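Local coordinates for protein alternansucrase (PDB 6HVG) that is a large multidomain, calcium-containing enzyme of glycoside hydrolase family 70, with a barrel domain accompanied by cell-wall-binding-type repeats, at residues A[941-946]-A[960-965]. Sequence-based numbering, arbitrary orientation.
Sequences YRALVL and KAPTLR
Arg942 touches Ala961 with the root of its guanidinium: a bend at chi2 (90°) turns CD back beside Ala961, whose CB stands 3.9 Å from it and also packs against Ala943 O. The guanidinium of Arg942 takes Ala943 O at its edge: NH1 donates over 3.1 Å and the oxygen lies only 8° out of the guanidinium plane. NE forms a salt bridge with Asp958 and NH1 also reaches Tyr955 O, so the loop between strands 952-954 and 962-965 holds this group. The phenol ring of Tyr941 leads away from 960-965 to Met932, Leu972 and Pro1009; its CB stays against Leu964 O. The two backbones run antiparallel, their local axes 145° apart, within an antiparallel sheet of the family 70 region in which 941-943 lies between 962-965 and 1003-1009. Tyr941 and Leu964 form the hydrogen-bonded pair, with both N–O distances, Tyr941 N to Leu964 O and Leu964 N to Tyr941 O, modelled at 2.6 Å. Arg942 and Thr963 form the non-hydrogen-bonded pair, CA to CA 4.1 Å, their side chains on the face opposite Tyr941 and Leu964. Thr963 OG1 bonds to Val981 O of strand 977-982, the neighbour of 962-965 on its other side. Ala943 N donates to Pro962 O at 3.2 Å. The pyrrolidine ring of Pro962 meets 941-946 through its CG, which lies 4.4 Å from Ala943 CB and touches Leu946 CD1 at similar range. Beyond Ala943 the chain turns a corner at Leu944, where Leu944 and Val945 both face Val1006 in a classic beta bulge.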
loop_
_atom_site.group_PDB
_atom_site.type_symbol
_atom_site.label_atom_id
_atom_site.label_comp_id
_atom_site.label_asym_id
_atom_site.label_seq_id
_atom_site.Cartn_x
_atom_site.Cartn_y
_atom_site.Cartn_z
ATOM N N TYR A 941 -14.637 48.292 -9.078
ATOM C CA TYR A 941 -13.836 47.086 -8.896
ATOM C C TYR A 941 -13.149 46.709 -10.226
ATOM O O TYR A 941 -13.661 47.000 -11.295
ATOM C CB TYR A 941 -14.717 45.937 -8.392
ATOM C CG TYR A 941 -14.965 45.956 -6.904
ATOM C CD1 TYR A 941 -15.860 46.847 -6.337
ATOM C CD2 TYR A 941 -14.304 45.080 -6.060
ATOM C CE1 TYR A 941 -16.070 46.872 -4.974
ATOM C CE2 TYR A 941 -14.517 45.097 -4.695
ATOM C CZ TYR A 941 -15.401 46.002 -4.161
ATOM O OH TYR A 941 -15.586 46.008 -2.801
ATOM N N ARG A 942 -11.970 46.093 -10.133
ATOM C CA ARG A 942 -11.242 45.610 -11.306
ATOM C C ARG A 942 -10.820 44.161 -11.158
ATOM O O ARG A 942 -10.559 43.693 -10.057
ATOM C CB ARG A 942 -10.001 46.464 -11.577
ATOM C CG ARG A 942 -8.894 46.435 -10.520
ATOM C CD ARG A 942 -7.860 45.356 -10.767
ATOM N NE ARG A 942 -6.690 45.495 -9.894
ATOM C CZ ARG A 942 -5.643 44.673 -9.916
ATOM N NH1 ARG A 942 -5.623 43.609 -10.723
ATOM N NH2 ARG A 942 -4.595 44.893 -9.132
ATOM N N ALA A 943 -10.761 43.456 -12.278
ATOM C CA ALA A 943 -10.394 42.050 -12.288
ATOM C C ALA A 943 -8.936 41.831 -11.926
ATOM O O ALA A 943 -8.080 42.570 -12.354
ATOM C CB ALA A 943 -10.691 41.450 -13.664
ATOM N N LEU A 944 -8.696 40.822 -11.102
ATOM C CA LEU A 944 -7.359 40.328 -10.831
ATOM C C LEU A 944 -7.019 39.158 -11.771
ATOM O O LEU A 944 -5.886 39.024 -12.245
ATOM C CB LEU A 944 -7.289 39.852 -9.378
ATOM C CG LEU A 944 -5.921 39.422 -8.850
ATOM C CD1 LEU A 944 -5.059 40.644 -8.531
ATOM C CD2 LEU A 944 -6.096 38.565 -7.612
ATOM N N VAL A 945 -8.029 38.350 -12.060
ATOM C CA VAL A 945 -7.875 37.089 -12.754
ATOM C C VAL A 945 -9.193 36.775 -13.472
ATOM O O VAL A 945 -10.256 36.786 -12.840
ATOM C CB VAL A 945 -7.513 35.996 -11.717
ATOM C CG1 VAL A 945 -8.088 34.626 -12.066
ATOM C CG2 VAL A 945 -5.999 35.919 -11.539
ATOM N N LEU A 946 -9.124 36.522 -14.788
ATOM C CA LEU A 946 -10.298 36.107 -15.598
ATOM C C LEU A 946 -9.958 34.995 -16.579
ATOM O O LEU A 946 -8.985 35.106 -17.329
ATOM C CB LEU A 946 -10.844 37.268 -16.405
ATOM C CG LEU A 946 -11.672 38.308 -15.671
ATOM C CD1 LEU A 946 -12.072 39.370 -16.673
ATOM C CD2 LEU A 946 -12.915 37.721 -15.012
ATOM N N LYS A 960 -4.156 48.102 -16.008
ATOM C CA LYS A 960 -4.150 47.089 -17.069
ATOM C C LYS A 960 -5.430 46.247 -17.129
ATOM O O LYS A 960 -5.614 45.455 -18.055
ATOM C CB LYS A 960 -2.908 46.199 -16.940
ATOM C CG LYS A 960 -1.614 46.989 -17.083
ATOM C CD LYS A 960 -0.366 46.132 -17.097
ATOM C CE LYS A 960 -0.054 45.570 -15.712
ATOM N NZ LYS A 960 1.183 44.744 -15.646
ATOM N N ALA A 961 -6.311 46.406 -16.144
ATOM C CA ALA A 961 -7.479 45.528 -15.999
ATOM C C ALA A 961 -8.808 46.214 -16.294
ATOM O O ALA A 961 -8.947 47.421 -16.095
ATOM C CB ALA A 961 -7.523 44.946 -14.597
ATOM N N PRO A 962 -9.810 45.428 -16.726
ATOM C CA PRO A 962 -11.162 45.916 -16.887
ATOM C C PRO A 962 -11.780 46.225 -15.560
ATOM O O PRO A 962 -11.599 45.481 -14.614
ATOM C CB PRO A 962 -11.923 44.745 -17.505
ATOM C CG PRO A 962 -11.028 43.585 -17.473
ATOM C CD PRO A 962 -9.648 44.041 -17.176
ATOM N N THR A 963 -12.507 47.330 -15.487
ATOM C CA THR A 963 -13.183 47.739 -14.274
ATOM C C THR A 963 -14.640 47.427 -14.409
ATOM O O THR A 963 -15.155 47.278 -15.489
ATOM C CB THR A 963 -13.049 49.253 -14.012
ATOM O OG1 THR A 963 -13.640 49.962 -15.094
ATOM C CG2 THR A 963 -11.568 49.657 -13.888
ATOM N N LEU A 964 -15.299 47.338 -13.278
ATOM C CA LEU A 964 -16.722 47.190 -13.221
ATOM C C LEU A 964 -17.124 47.840 -11.910
ATOM O O LEU A 964 -16.412 47.710 -10.896
ATOM C CB LEU A 964 -17.097 45.715 -13.251
ATOM C CG LEU A 964 -18.610 45.429 -13.155
ATOM C CD1 LEU A 964 -19.465 46.329 -14.035
ATOM C CD2 LEU A 964 -18.875 43.967 -13.494
ATOM N N ARG A 965 -18.236 48.571 -11.918
ATOM C CA ARG A 965 -18.661 49.318 -10.740
ATOM C C ARG A 965 -19.855 48.650 -10.066
ATOM O O ARG A 965 -20.778 48.201 -10.738
ATOM C CB ARG A 965 -19.017 50.752 -11.101
ATOM C CG ARG A 965 -19.197 51.637 -9.880
ATOM C CD ARG A 965 -19.505 53.084 -10.283
ATOM N NE ARG A 965 -18.281 53.755 -10.714
ATOM C CZ ARG A 965 -17.348 54.260 -9.891
ATOM N NH1 ARG A 965 -17.498 54.228 -8.567
ATOM N NH2 ARG A 965 -16.248 54.819 -10.401
#